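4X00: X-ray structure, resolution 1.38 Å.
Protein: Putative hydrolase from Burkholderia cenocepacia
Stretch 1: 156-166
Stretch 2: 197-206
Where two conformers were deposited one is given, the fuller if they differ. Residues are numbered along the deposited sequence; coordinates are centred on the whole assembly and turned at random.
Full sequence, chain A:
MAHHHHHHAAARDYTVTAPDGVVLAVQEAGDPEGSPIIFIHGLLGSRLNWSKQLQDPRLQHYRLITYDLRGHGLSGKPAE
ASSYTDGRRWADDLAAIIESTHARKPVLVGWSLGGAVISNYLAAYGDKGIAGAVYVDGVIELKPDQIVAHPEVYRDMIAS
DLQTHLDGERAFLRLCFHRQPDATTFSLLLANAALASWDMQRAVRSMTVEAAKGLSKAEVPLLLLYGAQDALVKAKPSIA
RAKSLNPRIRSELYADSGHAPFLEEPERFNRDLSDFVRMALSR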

ATOM      1  N   ASP A 156     -10.956  14.061  12.983  1.00 10.40           N
ATOM      2  CA  ASP A 156     -10.973  15.261  12.153  1.00  9.95           C
ATOM      3  C   ASP A 156     -10.862  14.937  10.663  1.00  9.30           C
ATOM      4  O   ASP A 156     -11.476  15.609   9.840  1.00  9.28           O
ATOM      5  CB  ASP A 156      -9.830  16.216  12.509  1.00 10.89           C
ATOM      6  CG  ASP A 156     -10.009  16.895  13.847  1.00 13.39           C
ATOM      7  OD1 ASP A 156     -11.095  16.801  14.450  1.00 13.97           O
ATOM      8  OD2 ASP A 156      -9.032  17.565  14.272  1.00 15.15           O
ATOM      9  N   MET A 157     -10.045  13.939  10.296  1.00 10.02           N
ATOM     10  CA  MET A 157      -9.776  13.763   8.873  0.57 10.26           C
ATOM     11  C   MET A 157     -11.004  13.201   8.138  1.00 11.19           C
ATOM     12  O   MET A 157     -11.007  13.207   6.917  1.00 11.62           O
ATOM     13  CB  MET A 157      -8.525  12.896   8.620  0.57 10.12           C
ATOM     14  CG  MET A 157      -8.675  11.443   8.928  0.57 10.19           C
ATOM     15  SD  MET A 157      -7.104  10.593   8.605  0.57 11.55           S
ATOM     16  CE  MET A 157      -7.523   8.932   9.153  0.57 12.52           C
ATOM     17  N   ILE A 158     -12.050  12.784   8.872  1.00 11.51           N
ATOM     18  CA  ILE A 158     -13.305  12.367   8.222  1.00 12.12           C
ATOM     19  C   ILE A 158     -14.471  13.299   8.565  1.00 12.50           C
ATOM     20  O   ILE A 158     -15.631  13.000   8.245  1.00 14.13           O
ATOM     21  CB  ILE A 158     -13.698  10.913   8.577  1.00 13.38           C
ATOM     22  CG1 ILE A 158     -13.996  10.741  10.065  1.00 13.89           C
ATOM     23  CG2 ILE A 158     -12.594   9.941   8.082  1.00 14.42           C
ATOM     24  CD1 ILE A 158     -14.579   9.376  10.384  1.00 14.84           C
ATOM     25  N   ALA A 159     -14.180  14.429   9.197  1.00 11.85           N
ATOM     26  CA  ALA A 159     -15.230  15.358   9.608  1.00 10.99           C
ATOM     27  C   ALA A 159     -15.975  15.998   8.441  1.00 11.18           C
ATOM     28  O   ALA A 159     -15.447  16.163   7.331  1.00 11.29           O
ATOM     29  CB  ALA A 159     -14.634  16.453  10.484  1.00 11.59           C
ATOM     30  N   SER A 160     -17.221  16.395   8.693  1.00 11.90           N
ATOM     31  CA  SER A 160     -17.987  17.083   7.660  0.58 11.96           C
ATOM     32  C   SER A 160     -17.523  18.532   7.473  1.00 11.29           C
ATOM     33  O   SER A 160     -17.589  19.070   6.379  1.00 11.92           O
ATOM     34  CB  SER A 160     -19.481  17.050   7.990  0.58 12.88           C
ATOM     35  OG  SER A 160     -19.706  17.720   9.212  0.58 13.83           O
ATOM     36  N   ASP A 161     -17.035  19.157   8.541  1.00 10.14           N
ATOM     37  CA  ASP A 161     -16.550  20.534   8.438  1.00  9.44           C
ATOM     38  C   ASP A 161     -15.324  20.615   7.553  1.00  9.07           C
ATOM     39  O   ASP A 161     -14.349  19.902   7.796  1.00  9.24           O
ATOM     40  CB  ASP A 161     -16.195  21.090   9.819  1.00  9.96           C
ATOM     41  CG  ASP A 161     -15.627  22.473   9.740  1.00 10.65           C
ATOM     42  OD1 ASP A 161     -16.398  23.384   9.339  1.00 12.15           O
ATOM     43  OD2 ASP A 161     -14.431  22.667  10.094  1.00 11.15           O
ATOM     44  N   LEU A 162     -15.336  21.486   6.559  1.00  8.99           N
ATOM     45  CA  LEU A 162     -14.279  21.507   5.565  1.00  8.35           C
ATOM     46  C   LEU A 162     -12.880  21.803   6.128  1.00  8.13           C
ATOM     47  O   LEU A 162     -11.940  21.053   5.860  1.00  8.07           O
ATOM     48  CB  LEU A 162     -14.609  22.512   4.453  1.00  8.80           C
ATOM     49  CG  LEU A 162     -13.550  22.553   3.337  1.00  8.75           C
ATOM     50  CD1 LEU A 162     -13.375  21.175   2.687  1.00  9.01           C
ATOM     51  CD2 LEU A 162     -13.936  23.578   2.252  1.00  8.87           C
ATOM     52  N   GLN A 163     -12.731  22.867   6.910  1.00  8.40           N
ATOM     53  CA  GLN A 163     -11.417  23.137   7.470  1.00  8.45           C
ATOM     54  C   GLN A 163     -10.945  22.000   8.362  1.00  8.98           C
ATOM     55  O   GLN A 163      -9.771  21.599   8.294  1.00  9.11           O
ATOM     56  CB  GLN A 163     -11.393  24.440   8.262  1.00  9.60           C
ATOM     57  CG  GLN A 163      -9.986  24.673   8.824  1.00 12.27           C
ATOM     58  CD  GLN A 163      -9.800  26.019   9.429  1.00 15.39           C
ATOM     59  OE1 GLN A 163     -10.646  26.911   9.291  1.00 16.92           O
ATOM     60  NE2 GLN A 163      -8.669  26.192  10.118  1.00 17.01           N
ATOM     61  N   THR A 164     -11.829  21.465   9.187  1.00  8.90           N
ATOM     62  CA  THR A 164     -11.440  20.392  10.104  1.00  9.09           C
ATOM     63  C   THR A 164     -10.958  19.186   9.313  1.00  8.37           C
ATOM     64  O   THR A 164      -9.953  18.555   9.663  1.00  8.88           O
ATOM     65  CB  THR A 164     -12.613  19.974  10.986  1.00 10.88           C
ATOM     66  OG1 THR A 164     -13.076  21.101  11.733  1.00 12.07           O
ATOM     67  CG2 THR A 164     -12.248  18.874  11.952  1.00 11.15           C
ATOM     68  N   HIS A 165     -11.685  18.857   8.243  1.00  8.31           N
ATOM     69  CA  HIS A 165     -11.325  17.718   7.399  1.00  8.43           C
ATOM     70  C   HIS A 165      -9.942  17.902   6.775  1.00  7.78           C
ATOM     71  O   HIS A 165      -9.104  16.986   6.781  1.00  7.77           O
ATOM     72  CB  HIS A 165     -12.383  17.564   6.311  1.00  8.14           C
ATOM     73  CG  HIS A 165     -12.346  16.237   5.615  1.00  8.65           C
ATOM     74  ND1 HIS A 165     -13.356  15.302   5.749  1.00  8.76           N
ATOM     75  CD2 HIS A 165     -11.452  15.709   4.742  1.00  9.47           C
ATOM     76  CE1 HIS A 165     -13.072  14.244   4.999  1.00  9.60           C
ATOM     77  NE2 HIS A 165     -11.923  14.470   4.377  1.00  9.51           N
ATOM     78  N   LEU A 166      -9.708  19.071   6.195  1.00  7.65           N
ATOM     79  CA  LEU A 166      -8.405  19.330   5.576  1.00  8.03           C
ATOM     80  C   LEU A 166      -7.285  19.376   6.633  1.00  8.01           C
ATOM     81  O   LEU A 166      -6.202  18.802   6.423  1.00  8.22           O
ATOM     82  CB  LEU A 166      -8.445  20.619   4.761  1.00  8.24           C
ATOM     83  CG  LEU A 166      -9.458  20.574   3.606  1.00  8.19           C
ATOM     84  CD1 LEU A 166      -9.395  21.922   2.864  1.00  9.54           C
ATOM     85  CD2 LEU A 166      -9.173  19.421   2.611  1.00  9.07           C
ATOM     86  N   SER A 197     -11.505  10.471  -1.903  1.00  8.10           N
ATOM     87  CA  SER A 197     -12.945  10.521  -1.680  1.00  8.34           C
ATOM     88  C   SER A 197     -13.304  10.543  -0.203  1.00  8.37           C
ATOM     89  O   SER A 197     -12.840   9.699   0.563  1.00  9.08           O
ATOM     90  CB  SER A 197     -13.601   9.297  -2.347  1.00  9.70           C
ATOM     91  OG  SER A 197     -14.912   9.092  -1.817  1.00 10.49           O
ATOM     92  N   TRP A 198     -14.179  11.472   0.191  1.00  8.13           N
ATOM     93  CA  TRP A 198     -14.647  11.521   1.569  1.00  8.65           C
ATOM     94  C   TRP A 198     -15.544  10.313   1.878  1.00  9.33           C
ATOM     95  O   TRP A 198     -15.638   9.872   3.032  1.00 10.65           O
ATOM     96  CB  TRP A 198     -15.411  12.820   1.826  1.00  8.66           C
ATOM     97  CG  TRP A 198     -14.550  14.034   1.847  1.00  8.87           C
ATOM     98  CD1 TRP A 198     -13.331  14.218   1.232  1.00  9.18           C
ATOM     99  CD2 TRP A 198     -14.848  15.254   2.520  1.00  8.60           C
ATOM    100  NE1 TRP A 198     -12.857  15.477   1.505  1.00  9.24           N
ATOM    101  CE2 TRP A 198     -13.787  16.148   2.270  1.00  8.95           C
ATOM    102  CE3 TRP A 198     -15.937  15.687   3.283  1.00  8.78           C
ATOM    103  CZ2 TRP A 198     -13.751  17.427   2.829  1.00  9.26           C
ATOM    104  CZ3 TRP A 198     -15.898  16.949   3.835  1.00  9.67           C
ATOM    105  CH2 TRP A 198     -14.822  17.807   3.606  1.00  9.45           C
ATOM    106  N   ASP A 199     -16.193   9.757   0.849  1.00  9.61           N
ATOM    107  CA  ASP A 199     -17.004   8.546   1.057  1.00 10.80           C
ATOM    108  C   ASP A 199     -16.089   7.378   1.388  1.00 10.02           C
ATOM    109  O   ASP A 199     -16.357   6.595   2.286  1.00 11.25           O
ATOM    110  CB  ASP A 199     -17.832   8.230  -0.193  1.00 12.60           C
ATOM    111  CG  ASP A 199     -18.769   9.367  -0.574  1.00 15.25           C
ATOM    112  OD1 ASP A 199     -19.545   9.763   0.310  1.00 17.29           O
ATOM    113  OD2 ASP A 199     -18.704   9.874  -1.723  1.00 15.86           O
ATOM    114  N   MET A 200     -14.999   7.271   0.638  1.00  9.26           N
ATOM    115  CA  MET A 200     -13.994   6.253   0.883  1.00  9.04           C
ATOM    116  C   MET A 200     -13.438   6.421   2.296  1.00  9.65           C
ATOM    117  O   MET A 200     -13.356   5.440   3.053  1.00 10.03           O
ATOM    118  CB  MET A 200     -12.890   6.355  -0.164  1.00  8.62           C
ATOM    119  CG  MET A 200     -11.775   5.343   0.059  1.00  8.79           C
ATOM    120  SD  MET A 200     -10.512   5.869   1.261  1.00  9.45           S
ATOM    121  CE  MET A 200      -9.927   7.392   0.464  1.00 10.05           C
ATOM    122  N   GLN A 201     -13.095   7.662   2.678  1.00  9.07           N
ATOM    123  CA  GLN A 201     -12.438   7.843   3.970  1.00 10.23           C
ATOM    124  C   GLN A 201     -13.297   7.397   5.150  1.00 10.94           C
ATOM    125  O   GLN A 201     -12.805   6.814   6.117  1.00 13.15           O
ATOM    126  CB  GLN A 201     -12.058   9.302   4.198  1.00 10.47           C
ATOM    127  CG  GLN A 201     -10.947   9.824   3.325  1.00 10.26           C
ATOM    128  CD  GLN A 201     -10.723  11.271   3.661  1.00 10.18           C
ATOM    129  OE1 GLN A 201     -11.298  12.150   3.048  1.00 10.95           O
ATOM    130  NE2 GLN A 201      -9.964  11.525   4.731  1.00 11.67           N
ATOM    131  N   ARG A 202     -14.590   7.706   5.099  1.00 11.33           N
ATOM    132  CA  ARG A 202     -15.499   7.290   6.179  1.00 14.29           C
ATOM    133  C   ARG A 202     -15.689   5.776   6.209  1.00 14.39           C
ATOM    134  O   ARG A 202     -15.819   5.170   7.282  1.00 17.44           O
ATOM    135  CB  ARG A 202     -16.862   7.977   6.038  1.00 17.23           C
ATOM    136  CG  ARG A 202     -16.830   9.466   6.358  1.00 21.50           C
ATOM    137  CD  ARG A 202     -18.217  10.127   6.292  1.00 25.43           C
ATOM    138  NE  ARG A 202     -18.878   9.906   5.004  1.00 29.04           N
ATOM    139  CZ  ARG A 202     -18.936  10.781   3.998  1.00 30.68           C
ATOM    140  NH1 ARG A 202     -18.407  11.995   4.098  1.00 31.22           N
ATOM    141  NH2 ARG A 202     -19.564  10.439   2.883  1.00 31.15           N
ATOM    142  N   ALA A 203     -15.697   5.164   5.033  1.00 12.13           N
ATOM    143  CA  ALA A 203     -15.958   3.738   4.917  1.00 13.08           C
ATOM    144  C   ALA A 203     -14.751   2.843   5.235  1.00 14.29           C
ATOM    145  O   ALA A 203     -14.905   1.726   5.774  1.00 14.79           O
ATOM    146  CB  ALA A 203     -16.486   3.450   3.503  1.00 13.77           C
ATOM    147  N   VAL A 204     -13.542   3.305   4.908  1.00 15.29           N
ATOM    148  CA  VAL A 204     -12.397   2.402   4.919  1.00 15.72           C
ATOM    149  C   VAL A 204     -12.075   1.917   6.339  1.00 17.52           C
ATOM    150  O   VAL A 204     -11.530   0.824   6.511  1.00 16.70           O
ATOM    151  CB  VAL A 204     -11.177   3.081   4.234  1.00 17.63           C
ATOM    152  CG1 VAL A 204     -10.640   4.194   5.099  1.00 17.21           C
ATOM    153  CG2 VAL A 204     -10.124   2.039   3.874  1.00 18.87           C
ATOM    154  N   ARG A 205     -12.465   2.702   7.341  1.00 29.56           N
ATOM    155  CA  ARG A 205     -12.435   2.327   8.753  1.00 29.90           C
ATOM    156  C   ARG A 205     -13.034   0.938   9.005  1.00 29.90           C
ATOM    157  O   ARG A 205     -12.570   0.175   9.862  1.00 29.85           O
ATOM    158  CB  ARG A 205     -13.214   3.381   9.568  1.00 20.27           C
ATOM    159  CG  ARG A 205     -12.902   4.841   9.154  1.00 20.42           C
ATOM    160  CD  ARG A 205     -13.608   5.796  10.097  1.00 20.38           C
ATOM    161  NE  ARG A 205     -15.076   5.762  10.069  1.00 20.64           N
ATOM    162  CZ  ARG A 205     -15.801   5.945  11.167  1.00 20.37           C
ATOM    163  NH1 ARG A 205     -17.125   5.921  11.144  1.00 21.07           N
ATOM    164  NH2 ARG A 205     -15.162   6.159  12.312  1.00 21.06           N
ATOM    165  N   SER A 206     -14.078   0.634   8.243  1.00 18.69           N
ATOM    166  CA  SER A 206     -14.882  -0.577   8.407  1.00 16.93           C
ATOM    167  C   SER A 206     -14.552  -1.648   7.388  1.00 16.43           C
ATOM    168  O   SER A 206     -15.253  -2.650   7.317  1.00 17.54           O
ATOM    169  CB  SER A 206     -16.382  -0.248   8.296  1.00 18.54           C
ATOM    170  OG  SER A 206     -16.777   0.655   9.307  1.00 21.27           O
TER
HETATM  171  O   HOH W   1     -14.850  11.717   5.146  1.00 15.58           O
HETATM  172  O   HOH W   2     -17.357  13.371   6.112  1.00 38.49           O

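The contact is organised around His165, whose two ring nitrogens are both spent as donors. His165 ND1 gives a hydrogen bond to Ala159 O (2.8 Å) within its own stretch, which fixes the ring against the preceding loop; His165 NE2 gives one across the gap to Gln201 OE1 (2.7 Å). With both nitrogens placed as donors to oxygen acceptors, the geometry suits a doubly protonated imidazole, which lies face to face with the six-membered ring of Trp198, centroids 3.4 Å apart and planes 5° from parallel. Stacking covers a face of the histidine while leaving its edge free to hydrogen-bond.

Gln201 suits its buried place because its amide carries both polarities: OE1 accepts from His165, and Gln201 NE2 donates, weakly, to Met157 O (2.9 Å), a carbonyl of the Asp156 to Ala159 type I turn. Its m, t rotamer carries the amide from the helix to that turn.

Ile158 supplies much of the apolar cover, and Leu162 CD1 adds an apolar contact with Trp198 CZ2 (3.8 Å) at the ring edge. The CB of Ile158 points toward the helix, Ile158 CG2 lies 3.7 Å from Gln201 O, and Ile158 CD1 sits 3.7 Å from Arg205 NE, over one face of the guanidinium. Arg205 NE still donates to Arg202 O (2.9 Å), within its own stretch, so apolar cover and polar satisfaction coexist. The Ile158 carbonyl is served by water: water 2 donates to Ile158 O (2.8 Å) and accepts from Arg202 NH1 (2.7 Å), bridging the stretches.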